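Local atomic coordinates of hypothetical protein Atu2144 (Agrobacterium tumefaciens, PDB entry 2ODF), a protein that is of unknown function but belongs to the N-formylglutamate amidohydrolase family, and so may hydrolyse an amide bond. Residues Glu12-Gly17 with His131-Glu136; Gly43-Ser48 with Ser83-Asp88; Ala66-Glu71 with Ala239-Leu244; Val150-Ser155 with His208-His213; Ala182-Ala187 with Leu192-Asn197. All coordinates share one frame; numbering follows the deposited sequence.

The five contacts fix parts of one alpha/beta domain built on a mixed beta sheet. Contact 4 lies nearest the centre of the chain and, like contact 3, is buried; its strand 149-156 also touches the first helix of contact 3 through Ile153. Contacts 1 and 5 involve the two outermost strands of this sheet and lie on opposite sides of the chain's centre. Both combine an apolar patch with arginine at the surface, whereas contacts 2, 3 and 4 are joined by aliphatic groups. Contact 2 is buried although it connects loops about 17 Å from the centre. Helix 234-256 serves both contact 3 and, through Leu192, the neighbourhood of contact 5.

Contact 1: Glu12-Gly17 with His131-Glu136; sequences EGKAVG and HDRVSE
Val16 and Arg133 meet through aliphatic carbon: CG1 of the valine lies 4.2 Å from CG of the arginine, and the two side chains meet at a slant. Val16 turns CG1 anti to its backbone nitrogen (chi1 -174°), which carries this methyl out toward the helix. On the other side Arg133 sets off in the same manner and then bends at chi2 (67°), turning the guanidinium toward the end of the Lys14 side chain. A long residue suits this place, since its methylenes can cover a valine while its charged end stays near the surface. There the guanidinium has Lys14 at its edge, close to its plane, with NZ and NH1 4.3 Å apart. Two like charges at this distance probably repel mildly, and the exposed position of the lysine should allow water to screen them. Val16 itself is buried; it also packs on Pro129 and Phe130 of the same helix and on Val78 of the adjoining strand, a setting in which a compact branched side chain fits well. The preceding helix residue, Asp132, hydrogen-bonds through OD1 to Ser124 of the second subunit. This is the packing of a helix, 116-143, over the edge strand 16-19 of a mixed sheet, as in layered alpha/beta folds.

Contact 2: Gly43-Ser48 with Ser83-Asp88; sequences GTLGLS and SRLVYD
CD1 of Leu45 rests against CB of Leu85 at 3.8 Å and approaches CG2 of Val86 at 4.3 Å, so that one methyl spans two consecutive residues. Leu47 meets the outer end of the same leucine, the two CD1 atoms facing each other tip to tip 3.8 Å apart. Leu85 is thus touched near its root by one partner and at its end by the other. In Leu45 and Leu47 alike CG stands anti to the carbonyl carbon (chi1 -68° in Leu45), and both side chains extend to the same neighbour. Only aliphatic groups meet between residues 43-48 and 83-88.

Hydrogen bonds within each segment shape its turn. Thr44 to Leu47 form a type I' beta turn, closed by Leu47 N to Thr44 O; Gly46 readily takes the positive phi of such a turn, which Leu45 shares. In the facing loop Ser83 OG accepts from Leu85 N at 2.9 Å, an ST turn that helps to present Leu85, and Ala57 O also bonds to this hydroxyl.

Charge is kept apart from the leucines. Arg84 NH2 forms a salt bridge with Asp88 OD2, also 2.9 Å long, reaching it from the syn side but 29° out of the carboxylate plane, while Asp88 OD1 bonds to His33. No hydrogen bond crosses between the two segments, so this contact rests on burying leucine and valine, while polar groups shape each segment and tie 83-88 to residues beyond it, among them Thr37, in the same loop as 43-48, which shares a backbone bond with Ser83.

Contact 3: Ala66-Glu71 with Ala239-Leu244; sequences ARLLSE and AIAGFL
Helices 66-71 and 239-244 pass with their axes 9.1 Å apart at a crossing angle of -48°, and their backbones come nearest at Leu69 and Ala241, whose CA atoms lie 5.9 Å apart. So steep a crossing resembles the ridges-into-grooves packing of helices through residues four apart.

Ala241 makes the close approach possible. Its single methyl points at the opposing helix and touches CB of Leu68 at 3.6 Å, with CD1 of the same leucine at 4.0 Å; a small residue suits a point where the two backbones come closest. Leu69 comes in from beside it. With CG anti to the carbonyl carbon (chi1 -66°), it sends CD2 over the turn of the facing helix, 3.4 Å from Ala241 O and 4.3 Å from CB of Leu244. This methyl therefore lies against the backbone carbonyl as well as against side chains, a tight van der Waals contact without any hydrogen bond. Leu244, one turn beyond Ala241, completes the apolar row. The two leucines of the first helix pass along either flank of the alanine, giving an interface made wholly of hydrocarbon and one carbonyl.

The pair lies on a face of the central sheet. Leu69, together with Ala66, packs on Ile153 of strand 149-156, and Leu244 on Ile224 and Ile226 of strand 220-227, while Ala66 also reaches Leu77 of strand 77-80. Helices 62-73 and 234-256 thus lie next to each other on the same sheet, the first on strands 77-80 and 149-156, the second on strand 220-227.

Contact 4: Val150-Ser155 with His208-His213; sequences VVTIHS and HTLRLH
Thr152 lays its CG2 methyl against two consecutive residues of the facing helix, 3.9 Å from CG2 of Thr209 and 4.0 Å from CD2 of Leu210. Its torsion explains this: OG1 takes the place between backbone nitrogen and carbonyl carbon (chi1 79°), and the methyl is then the branch that faces the helix. The two threonine side chains run past one another head to tail, methyl beside methyl. Leu210 comes at the methyl at a slant, and its CD2 also reaches CG1 of Val150, two residues back along the strand and on the same face, at 4.5 Å. Beta-branched residues suit this strand because they offer a methyl close to the backbone.

Thr209 divides its labour. CG2 lies anti to its own nitrogen and faces both Thr152 and, in the ring plane, the edge of His213, while OG1 is directed elsewhere and bonds to Glu32. The His213 ring has Leu212 CB over one face, and its NE2 hydrogen-bonds to His131 on helix 116-143, which probably fixes the ring's rotation. On the far side of the short helix Arg211 forms a salt bridge with Asp174 and another with Glu116 of the second subunit.

Helix 208-213 runs nearly antiparallel to the strand, at 161° between their directions, with the axes 9.6 Å apart. No hydrogen bond joins the two segments. The chemistry therefore implies a buried, methyl-lined interface to which the threonines contribute their methyls, while Thr209 OG1, His213 and Arg211 have partners elsewhere, Arg211 at the subunit boundary.

Contact 5: Ala182-Ala187 with Leu192-Asn197; sequences AMLAGA and LTVRRN
Leu184 packs tightly on strand 194-196 with both of its methyls. On the more buried side CD2 lies 3.9 Å from CG1 of Val194 and 3.8 Å from the carbonyl carbon of Arg195, so it rests on a side chain and on the strand's backbone at once. Ala187, just past the end of the helix, adds its CB at 3.8 Å from the same CG1. Val194 holds that branch anti to its backbone nitrogen (chi1 -180°), which places one methyl between the leucine and the alanine. A short alanine suits the spot, as its CA is 6.8 Å from that of Val194, and Ile171 of the neighbouring strand packs beneath both Leu184 and Val194.

Toward solvent the approach is no less close, but the partner is an exposed arginine chain. Arg196 folds at chi3 (-62°) and lays its guanidinium across Leu184, whose CD1 stands 3.5 Å above the centre of one face; CB of the same arginine is equally near to this methyl. The flat cation thus roofs the leucine, and its NH1 makes a salt bridge with Asp181, one turn earlier on the helix, which probably helps to hold it against the leucine. Arg195 points the other way, as alternate residues of a strand do: its guanidinium lies over CG2 of Thr193 and gives a weak bond to Val194 O.

These pieces belong to the beta-alpha-beta unit of strand 169-172, helix 178-186 and strand 194-196. Its chemistry implies a small apolar patch at the sheet's edge, partly covered by an arginine that pairs its charge with an aspartate of the same helix it covers.

Contact 1: Glu12-Gly17 with His131-Glu136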
# COMPACT_ATOMS: atom_id res chain seq x y z
N GLU A 12 10.76 -1.59 -19.81
CA GLU A 12 11.21 -1.27 -18.46
C GLU A 12 11.25 -2.46 -17.53
O GLU A 12 11.97 -2.44 -16.52
CB GLU A 12 10.29 -0.21 -17.83
CG GLU A 12 10.84 1.13 -18.05
CD GLU A 12 9.91 2.26 -17.68
OE1 GLU A 12 8.70 2.07 -17.40
OE2 GLU A 12 10.45 3.36 -17.71
N GLY A 13 10.44 -3.46 -17.86
CA GLY A 13 10.37 -4.68 -17.07
C GLY A 13 9.59 -4.50 -15.79
O GLY A 13 8.63 -3.71 -15.72
N LYS A 14 10.02 -5.23 -14.76
CA LYS A 14 9.29 -5.40 -13.54
C LYS A 14 9.93 -4.64 -12.35
O LYS A 14 11.12 -4.36 -12.34
CB LYS A 14 9.14 -6.91 -13.31
CG LYS A 14 9.25 -7.34 -11.88
CD LYS A 14 7.88 -7.59 -11.25
CE LYS A 14 7.83 -7.34 -9.80
NZ LYS A 14 7.13 -8.48 -9.20
N ALA A 15 9.11 -4.26 -11.38
CA ALA A 15 9.58 -3.54 -10.19
C ALA A 15 10.71 -4.26 -9.44
O ALA A 15 11.63 -3.65 -8.98
CB ALA A 15 8.40 -3.29 -9.21
N VAL A 16 10.60 -5.58 -9.32
CA VAL A 16 11.43 -6.36 -8.40
C VAL A 16 12.39 -7.25 -9.18
O VAL A 16 11.98 -7.92 -10.11
CB VAL A 16 10.60 -7.25 -7.47
CG1 VAL A 16 11.51 -7.93 -6.43
CG2 VAL A 16 9.48 -6.43 -6.76
N GLY A 17 13.67 -7.18 -8.85
CA GLY A 17 14.68 -8.09 -9.36
C GLY A 17 15.04 -9.14 -8.34
O GLY A 17 15.06 -8.86 -7.13
N HIS A 131 7.99 -5.88 -1.17
CA HIS A 131 7.86 -6.51 0.09
C HIS A 131 7.16 -7.85 0.03
O HIS A 131 7.47 -8.71 0.77
CB HIS A 131 7.32 -5.56 1.12
CG HIS A 131 8.27 -4.45 1.45
ND1 HIS A 131 9.43 -4.65 2.14
CD2 HIS A 131 8.27 -3.16 1.09
CE1 HIS A 131 10.09 -3.52 2.22
NE2 HIS A 131 9.40 -2.60 1.60
N ASP A 132 6.21 -8.00 -0.87
CA ASP A 132 5.51 -9.25 -1.02
C ASP A 132 6.50 -10.35 -1.48
O ASP A 132 6.39 -11.45 -1.11
CB ASP A 132 4.35 -9.11 -2.00
CG ASP A 132 3.06 -8.56 -1.36
OD1 ASP A 132 3.01 -8.30 -0.17
OD2 ASP A 132 2.11 -8.41 -2.08
N ARG A 133 7.41 -10.00 -2.34
CA ARG A 133 8.32 -10.97 -2.87
C ARG A 133 9.30 -11.39 -1.79
O ARG A 133 9.60 -12.50 -1.66
CB ARG A 133 9.08 -10.41 -4.04
CG ARG A 133 9.94 -11.39 -4.72
CD ARG A 133 9.15 -12.44 -5.39
NE ARG A 133 9.97 -13.17 -6.31
CZ ARG A 133 10.25 -12.77 -7.53
NH1 ARG A 133 9.75 -11.66 -7.99
NH2 ARG A 133 11.01 -13.50 -8.31
N VAL A 134 9.79 -10.44 -1.01
CA VAL A 134 10.67 -10.74 0.09
C VAL A 134 9.94 -11.67 1.04
O VAL A 134 10.41 -12.69 1.40
CB VAL A 134 11.10 -9.47 0.78
CG1 VAL A 134 11.83 -9.76 2.02
CG2 VAL A 134 11.88 -8.58 -0.17
N SER A 135 8.73 -11.33 1.40
CA SER A 135 7.93 -12.16 2.25
C SER A 135 7.67 -13.58 1.70
O SER A 135 7.66 -14.54 2.41
CB SER A 135 6.61 -11.45 2.53
OG SER A 135 6.80 -10.37 3.37
N GLU A 136 7.44 -13.67 0.42
CA GLU A 136 7.16 -14.97 -0.22
C GLU A 136 8.39 -15.90 -0.14
O GLU A 136 8.26 -17.09 0.19
CB GLU A 136 6.71 -14.75 -1.67
CG GLU A 136 6.32 -16.03 -2.41
CD GLU A 136 5.83 -15.75 -3.83
OE1 GLU A 136 5.78 -14.53 -4.22
OE2 GLU A 136 5.43 -16.73 -4.52

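Contact 2: Gly43-Ser48 with Ser83-Asp88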
# COMPACT_ATOMS: atom_id res chain seq x y z
N GLY A 43 9.22 11.00 -16.48
CA GLY A 43 10.21 11.87 -17.06
C GLY A 43 11.36 12.12 -16.11
O GLY A 43 11.93 11.18 -15.60
N THR A 44 11.70 13.39 -15.89
CA THR A 44 12.79 13.78 -14.99
C THR A 44 12.35 14.01 -13.52
O THR A 44 13.15 14.40 -12.70
CB THR A 44 13.45 15.08 -15.51
OG1 THR A 44 12.53 16.17 -15.38
CG2 THR A 44 13.88 14.93 -16.98
N LEU A 45 11.06 13.82 -13.22
CA LEU A 45 10.47 14.31 -11.96
C LEU A 45 10.71 15.80 -11.69
O LEU A 45 10.59 16.26 -10.56
CB LEU A 45 10.97 13.49 -10.76
CG LEU A 45 10.51 12.03 -10.67
CD1 LEU A 45 11.37 11.29 -9.62
CD2 LEU A 45 9.02 11.90 -10.35
N GLY A 46 11.03 16.54 -12.75
CA GLY A 46 11.37 17.95 -12.63
C GLY A 46 12.76 18.23 -12.09
O GLY A 46 13.04 19.36 -11.69
N LEU A 47 13.64 17.22 -12.13
CA LEU A 47 15.01 17.33 -11.60
C LEU A 47 16.06 17.45 -12.70
O LEU A 47 15.86 17.04 -13.85
CB LEU A 47 15.37 16.10 -10.74
CG LEU A 47 14.48 15.82 -9.54
CD1 LEU A 47 14.80 14.44 -8.94
CD2 LEU A 47 14.63 16.92 -8.47
N SER A 48 17.19 18.03 -12.32
CA SER A 48 18.32 18.19 -13.23
C SER A 48 19.03 16.87 -13.47
O SER A 48 18.98 15.96 -12.65
CB SER A 48 19.31 19.20 -12.65
OG SER A 48 20.03 18.63 -11.58
N SER A 83 13.86 3.87 -8.81
CA SER A 83 14.40 4.82 -7.86
C SER A 83 13.56 5.03 -6.62
O SER A 83 12.30 5.12 -6.70
CB SER A 83 14.60 6.18 -8.52
OG SER A 83 15.08 7.13 -7.59
N ARG A 84 14.28 5.18 -5.51
CA ARG A 84 13.71 5.58 -4.22
C ARG A 84 13.02 6.96 -4.30
O ARG A 84 12.29 7.34 -3.37
CB ARG A 84 14.80 5.63 -3.15
CG ARG A 84 15.89 6.74 -3.40
CD ARG A 84 16.93 6.79 -2.30
NE ARG A 84 16.33 7.08 -1.01
CZ ARG A 84 17.00 7.27 0.12
NH1 ARG A 84 18.31 7.17 0.16
NH2 ARG A 84 16.33 7.52 1.24
N LEU A 85 13.33 7.73 -5.34
CA LEU A 85 12.63 9.02 -5.54
C LEU A 85 11.16 8.84 -5.87
O LEU A 85 10.35 9.71 -5.50
CB LEU A 85 13.29 9.85 -6.63
CG LEU A 85 14.66 10.45 -6.31
CD1 LEU A 85 15.25 10.95 -7.60
CD2 LEU A 85 14.57 11.53 -5.30
N VAL A 86 10.81 7.75 -6.54
CA VAL A 86 9.43 7.45 -6.86
C VAL A 86 8.73 6.82 -5.64
O VAL A 86 7.66 7.25 -5.22
CB VAL A 86 9.30 6.56 -8.12
CG1 VAL A 86 7.81 6.33 -8.45
CG2 VAL A 86 9.98 7.25 -9.31
N TYR A 87 9.37 5.82 -5.05
CA TYR A 87 8.88 5.24 -3.80
C TYR A 87 10.09 4.66 -3.06
O TYR A 87 10.79 3.79 -3.60
CB TYR A 87 7.79 4.15 -4.00
CG TYR A 87 7.12 3.83 -2.68
CD1 TYR A 87 7.84 3.20 -1.66
CD2 TYR A 87 5.82 4.23 -2.40
CE1 TYR A 87 7.27 2.97 -0.41
CE2 TYR A 87 5.25 3.98 -1.15
CZ TYR A 87 6.00 3.37 -0.15
OH TYR A 87 5.48 3.13 1.12
N ASP A 88 10.32 5.14 -1.84
CA ASP A 88 11.39 4.62 -0.99
C ASP A 88 10.88 3.37 -0.30
O ASP A 88 10.14 3.45 0.67
CB ASP A 88 11.86 5.67 0.03
CG ASP A 88 13.12 5.23 0.78
OD1 ASP A 88 13.38 4.00 0.85
OD2 ASP A 88 13.85 6.11 1.28

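Contact 3: Ala66-Glu71 with Ala239-Leu244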
# COMPACT_ATOMS: atom_id res chain seq x y z
N ALA A 66 26.15 -5.75 -3.16
CA ALA A 66 25.17 -6.82 -2.92
C ALA A 66 25.31 -8.02 -3.87
O ALA A 66 25.18 -9.16 -3.45
CB ALA A 66 23.76 -6.26 -2.97
N ARG A 67 25.56 -7.74 -5.12
CA ARG A 67 25.83 -8.78 -6.09
C ARG A 67 27.06 -9.60 -5.73
O ARG A 67 27.02 -10.79 -5.79
CB ARG A 67 25.89 -8.21 -7.50
CG ARG A 67 24.57 -7.75 -8.03
CD ARG A 67 24.66 -7.22 -9.39
NE ARG A 67 23.35 -7.25 -9.98
CZ ARG A 67 22.88 -6.34 -10.79
NH1 ARG A 67 23.60 -5.31 -11.12
NH2 ARG A 67 21.67 -6.48 -11.27
N LEU A 68 28.11 -8.91 -5.33
CA LEU A 68 29.36 -9.58 -4.97
C LEU A 68 29.14 -10.44 -3.74
O LEU A 68 29.60 -11.57 -3.70
CB LEU A 68 30.48 -8.58 -4.75
CG LEU A 68 30.91 -7.84 -6.01
CD1 LEU A 68 32.00 -6.87 -5.62
CD2 LEU A 68 31.38 -8.78 -7.11
N LEU A 69 28.43 -9.91 -2.75
CA LEU A 69 28.01 -10.71 -1.58
C LEU A 69 27.10 -11.90 -1.90
O LEU A 69 27.14 -12.91 -1.23
CB LEU A 69 27.35 -9.79 -0.53
CG LEU A 69 28.26 -8.75 0.14
CD1 LEU A 69 27.47 -7.83 1.05
CD2 LEU A 69 29.36 -9.47 0.94
N SER A 70 26.27 -11.77 -2.93
CA SER A 70 25.40 -12.86 -3.38
C SER A 70 26.24 -14.08 -3.85
O SER A 70 25.91 -15.23 -3.55
CB SER A 70 24.47 -12.33 -4.47
OG SER A 70 23.64 -13.35 -4.99
N GLU A 71 27.33 -13.78 -4.56
CA GLU A 71 28.33 -14.77 -5.00
C GLU A 71 29.07 -15.36 -3.78
O GLU A 71 29.12 -16.56 -3.61
CB GLU A 71 29.35 -14.12 -5.97
CG GLU A 71 28.75 -13.62 -7.31
CD GLU A 71 29.56 -12.49 -8.06
OE1 GLU A 71 30.84 -12.48 -8.06
OE2 GLU A 71 28.89 -11.61 -8.67
N ALA A 239 36.75 -5.34 -2.83
CA ALA A 239 37.46 -5.23 -1.57
C ALA A 239 36.47 -5.19 -0.39
O ALA A 239 36.53 -5.99 0.52
CB ALA A 239 38.38 -3.99 -1.57
N ILE A 240 35.56 -4.23 -0.41
CA ILE A 240 34.59 -4.06 0.67
C ILE A 240 33.70 -5.30 0.81
O ILE A 240 33.36 -5.70 1.95
CB ILE A 240 33.77 -2.75 0.48
CG1 ILE A 240 34.63 -1.52 0.84
CG2 ILE A 240 32.46 -2.78 1.33
CD1 ILE A 240 35.10 -1.45 2.34
N ALA A 241 33.32 -5.91 -0.32
CA ALA A 241 32.54 -7.16 -0.28
C ALA A 241 33.29 -8.30 0.43
O ALA A 241 32.69 -9.09 1.16
CB ALA A 241 32.14 -7.60 -1.69
N GLY A 242 34.60 -8.39 0.21
CA GLY A 242 35.42 -9.37 0.92
C GLY A 242 35.53 -9.07 2.41
O GLY A 242 35.43 -9.98 3.23
N PHE A 243 35.73 -7.80 2.76
CA PHE A 243 35.78 -7.41 4.16
C PHE A 243 34.51 -7.86 4.90
O PHE A 243 34.57 -8.38 6.00
CB PHE A 243 35.92 -5.89 4.30
CG PHE A 243 35.88 -5.43 5.72
CD1 PHE A 243 37.02 -5.49 6.51
CD2 PHE A 243 34.70 -4.98 6.28
CE1 PHE A 243 36.99 -5.10 7.83
CE2 PHE A 243 34.65 -4.57 7.61
CZ PHE A 243 35.80 -4.64 8.39
N LEU A 244 33.36 -7.59 4.28
CA LEU A 244 32.07 -7.85 4.90
C LEU A 244 31.75 -9.34 4.93
O LEU A 244 31.13 -9.81 5.86
CB LEU A 244 30.97 -7.09 4.17
CG LEU A 244 30.92 -5.57 4.32
CD1 LEU A 244 29.92 -4.99 3.30
CD2 LEU A 244 30.54 -5.14 5.76

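Contact 4: Val150-Ser155 with His208-His213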
# COMPACT_ATOMS: atom_id res chain seq x y z
N VAL A 150 18.43 -12.04 7.43
CA VAL A 150 17.99 -10.93 6.57
C VAL A 150 19.05 -9.85 6.61
O VAL A 150 19.30 -9.27 7.65
CB VAL A 150 16.61 -10.38 7.00
CG1 VAL A 150 16.15 -9.17 6.09
CG2 VAL A 150 15.59 -11.51 6.99
N VAL A 151 19.63 -9.56 5.46
CA VAL A 151 20.74 -8.61 5.41
C VAL A 151 20.40 -7.58 4.36
O VAL A 151 20.30 -7.94 3.19
CB VAL A 151 22.08 -9.29 5.06
CG1 VAL A 151 23.20 -8.22 4.96
CG2 VAL A 151 22.42 -10.41 6.07
N THR A 152 20.22 -6.33 4.76
CA THR A 152 20.01 -5.25 3.79
C THR A 152 21.31 -4.45 3.55
O THR A 152 22.15 -4.27 4.45
CB THR A 152 18.86 -4.32 4.20
OG1 THR A 152 19.29 -3.40 5.20
CG2 THR A 152 17.67 -5.10 4.78
N ILE A 153 21.47 -4.00 2.31
CA ILE A 153 22.70 -3.33 1.87
C ILE A 153 22.40 -1.94 1.36
O ILE A 153 21.61 -1.75 0.42
CB ILE A 153 23.39 -4.13 0.71
CG1 ILE A 153 23.65 -5.60 1.09
CG2 ILE A 153 24.65 -3.43 0.25
CD1 ILE A 153 24.58 -5.83 2.28
N HIS A 154 23.06 -0.96 1.97
CA HIS A 154 22.85 0.45 1.70
C HIS A 154 24.21 1.17 1.56
O HIS A 154 25.24 0.69 2.09
CB HIS A 154 22.10 1.13 2.85
CG HIS A 154 20.64 0.80 2.91
ND1 HIS A 154 20.17 -0.46 3.25
CD2 HIS A 154 19.54 1.56 2.66
CE1 HIS A 154 18.84 -0.44 3.23
NE2 HIS A 154 18.44 0.76 2.86
N SER A 155 24.20 2.31 0.89
CA SER A 155 25.34 3.24 0.95
C SER A 155 24.86 4.61 1.33
O SER A 155 23.65 4.96 1.19
CB SER A 155 26.18 3.26 -0.37
OG SER A 155 25.52 3.91 -1.45
N HIS A 208 12.72 0.05 8.54
CA HIS A 208 11.40 -0.46 8.10
C HIS A 208 11.43 -1.88 7.59
O HIS A 208 10.68 -2.75 8.03
CB HIS A 208 10.83 0.48 7.01
CG HIS A 208 9.44 0.14 6.58
ND1 HIS A 208 8.42 -0.08 7.47
CD2 HIS A 208 8.92 -0.02 5.35
CE1 HIS A 208 7.31 -0.35 6.80
NE2 HIS A 208 7.59 -0.30 5.51
N THR A 209 12.30 -2.14 6.61
CA THR A 209 12.43 -3.47 6.03
C THR A 209 12.72 -4.58 7.08
O THR A 209 12.17 -5.68 7.01
CB THR A 209 13.50 -3.43 4.90
OG1 THR A 209 13.03 -2.54 3.85
CG2 THR A 209 13.77 -4.82 4.37
N LEU A 210 13.58 -4.28 8.04
CA LEU A 210 13.84 -5.19 9.16
C LEU A 210 12.54 -5.41 9.99
O LEU A 210 12.20 -6.55 10.35
CB LEU A 210 14.95 -4.62 10.06
CG LEU A 210 16.30 -4.30 9.38
CD1 LEU A 210 17.32 -3.74 10.41
CD2 LEU A 210 16.81 -5.55 8.63
N ARG A 211 11.83 -4.33 10.28
CA ARG A 211 10.55 -4.39 10.99
C ARG A 211 9.51 -5.23 10.25
O ARG A 211 8.73 -5.94 10.91
CB ARG A 211 9.99 -3.00 11.31
CG ARG A 211 10.81 -2.21 12.30
CD ARG A 211 10.23 -0.85 12.63
NE ARG A 211 11.06 -0.22 13.65
CZ ARG A 211 10.92 1.03 14.06
NH1 ARG A 211 9.96 1.80 13.57
NH2 ARG A 211 11.76 1.51 14.98
N LEU A 212 9.48 -5.18 8.92
CA LEU A 212 8.53 -5.97 8.14
C LEU A 212 8.85 -7.45 8.05
O LEU A 212 7.94 -8.29 8.07
CB LEU A 212 8.41 -5.43 6.71
CG LEU A 212 7.80 -4.04 6.47
CD1 LEU A 212 7.53 -3.86 4.97
CD2 LEU A 212 6.54 -3.83 7.31
N HIS A 213 10.12 -7.79 7.93
CA HIS A 213 10.52 -9.14 7.51
C HIS A 213 11.33 -9.96 8.51
O HIS A 213 11.24 -11.18 8.48
CB HIS A 213 11.32 -9.05 6.20
CG HIS A 213 10.57 -8.40 5.08
ND1 HIS A 213 9.45 -8.97 4.51
CD2 HIS A 213 10.78 -7.23 4.41
CE1 HIS A 213 9.01 -8.18 3.54
NE2 HIS A 213 9.78 -7.11 3.48

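Contact 5: Ala182-Ala187 with Leu192-Asn197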
# COMPACT_ATOMS: atom_id res chain seq x y z
N ALA A 182 27.40 -9.27 17.28
CA ALA A 182 28.43 -10.19 16.84
C ALA A 182 29.37 -9.51 15.82
O ALA A 182 30.59 -9.67 15.90
CB ALA A 182 27.81 -11.44 16.21
N MET A 183 28.81 -8.77 14.87
CA MET A 183 29.60 -8.07 13.85
C MET A 183 30.40 -6.90 14.44
O MET A 183 31.58 -6.67 14.08
CB MET A 183 28.70 -7.56 12.71
CG MET A 183 28.19 -8.65 11.78
SD MET A 183 27.08 -8.16 10.41
CE MET A 183 28.28 -7.42 9.25
N LEU A 184 29.80 -6.16 15.37
CA LEU A 184 30.50 -5.05 15.96
C LEU A 184 31.68 -5.55 16.82
O LEU A 184 32.74 -4.94 16.85
CB LEU A 184 29.54 -4.19 16.76
CG LEU A 184 28.67 -3.33 15.83
CD1 LEU A 184 27.36 -2.91 16.52
CD2 LEU A 184 29.47 -2.12 15.30
N ALA A 185 31.49 -6.68 17.50
CA ALA A 185 32.56 -7.27 18.33
C ALA A 185 33.66 -7.79 17.43
O ALA A 185 34.85 -7.64 17.71
CB ALA A 185 32.00 -8.37 19.23
N GLY A 186 33.25 -8.38 16.32
CA GLY A 186 34.18 -8.89 15.34
C GLY A 186 34.94 -7.81 14.61
O GLY A 186 35.99 -8.07 14.04
N ALA A 187 34.42 -6.60 14.61
CA ALA A 187 35.04 -5.51 13.90
C ALA A 187 35.99 -4.74 14.79
O ALA A 187 36.63 -3.79 14.31
CB ALA A 187 33.93 -4.55 13.33
N LEU A 192 38.76 -0.28 9.11
CA LEU A 192 37.62 0.59 8.84
C LEU A 192 37.04 1.10 10.14
O LEU A 192 37.10 0.40 11.15
CB LEU A 192 36.56 -0.18 8.05
CG LEU A 192 37.00 -0.57 6.64
CD1 LEU A 192 36.08 -1.58 5.97
CD2 LEU A 192 37.14 0.69 5.79
N THR A 193 36.49 2.31 10.12
CA THR A 193 35.68 2.87 11.19
C THR A 193 34.27 2.29 11.07
O THR A 193 33.52 2.61 10.13
CB THR A 193 35.62 4.39 11.11
OG1 THR A 193 36.95 4.88 11.13
CG2 THR A 193 34.83 5.01 12.28
N VAL A 194 33.95 1.45 12.04
CA VAL A 194 32.73 0.64 12.06
C VAL A 194 31.95 1.01 13.29
O VAL A 194 32.49 0.98 14.40
CB VAL A 194 33.05 -0.86 12.10
CG1 VAL A 194 31.75 -1.70 12.11
CG2 VAL A 194 33.95 -1.26 10.96
N ARG A 195 30.69 1.41 13.13
CA ARG A 195 29.92 1.92 14.25
C ARG A 195 28.48 1.43 14.22
O ARG A 195 27.93 1.16 13.16
CB ARG A 195 29.90 3.44 14.21
CG ARG A 195 31.27 4.11 14.23
CD ARG A 195 31.57 4.70 15.54
NE ARG A 195 32.84 5.45 15.58
CZ ARG A 195 34.05 4.90 15.67
NH1 ARG A 195 34.22 3.57 15.74
NH2 ARG A 195 35.12 5.70 15.72
N ARG A 196 27.89 1.31 15.41
CA ARG A 196 26.54 0.83 15.60
C ARG A 196 25.57 1.98 15.32
O ARG A 196 25.73 3.09 15.86
CB ARG A 196 26.36 0.41 17.06
CG ARG A 196 24.99 -0.12 17.41
CD ARG A 196 24.82 -0.20 18.93
NE ARG A 196 25.79 -1.12 19.49
CZ ARG A 196 25.66 -2.44 19.51
NH1 ARG A 196 24.57 -3.02 19.02
NH2 ARG A 196 26.61 -3.19 20.03
N ASN A 197 24.57 1.69 14.51
CA ASN A 197 23.50 2.64 14.20
C ASN A 197 24.03 4.03 13.93
O ASN A 197 23.59 5.01 14.53
CB ASN A 197 22.45 2.65 15.31
CG ASN A 197 21.61 1.39 15.31
OD1 ASN A 197 21.32 0.81 16.34
ND2 ASN A 197 21.28 0.95 14.15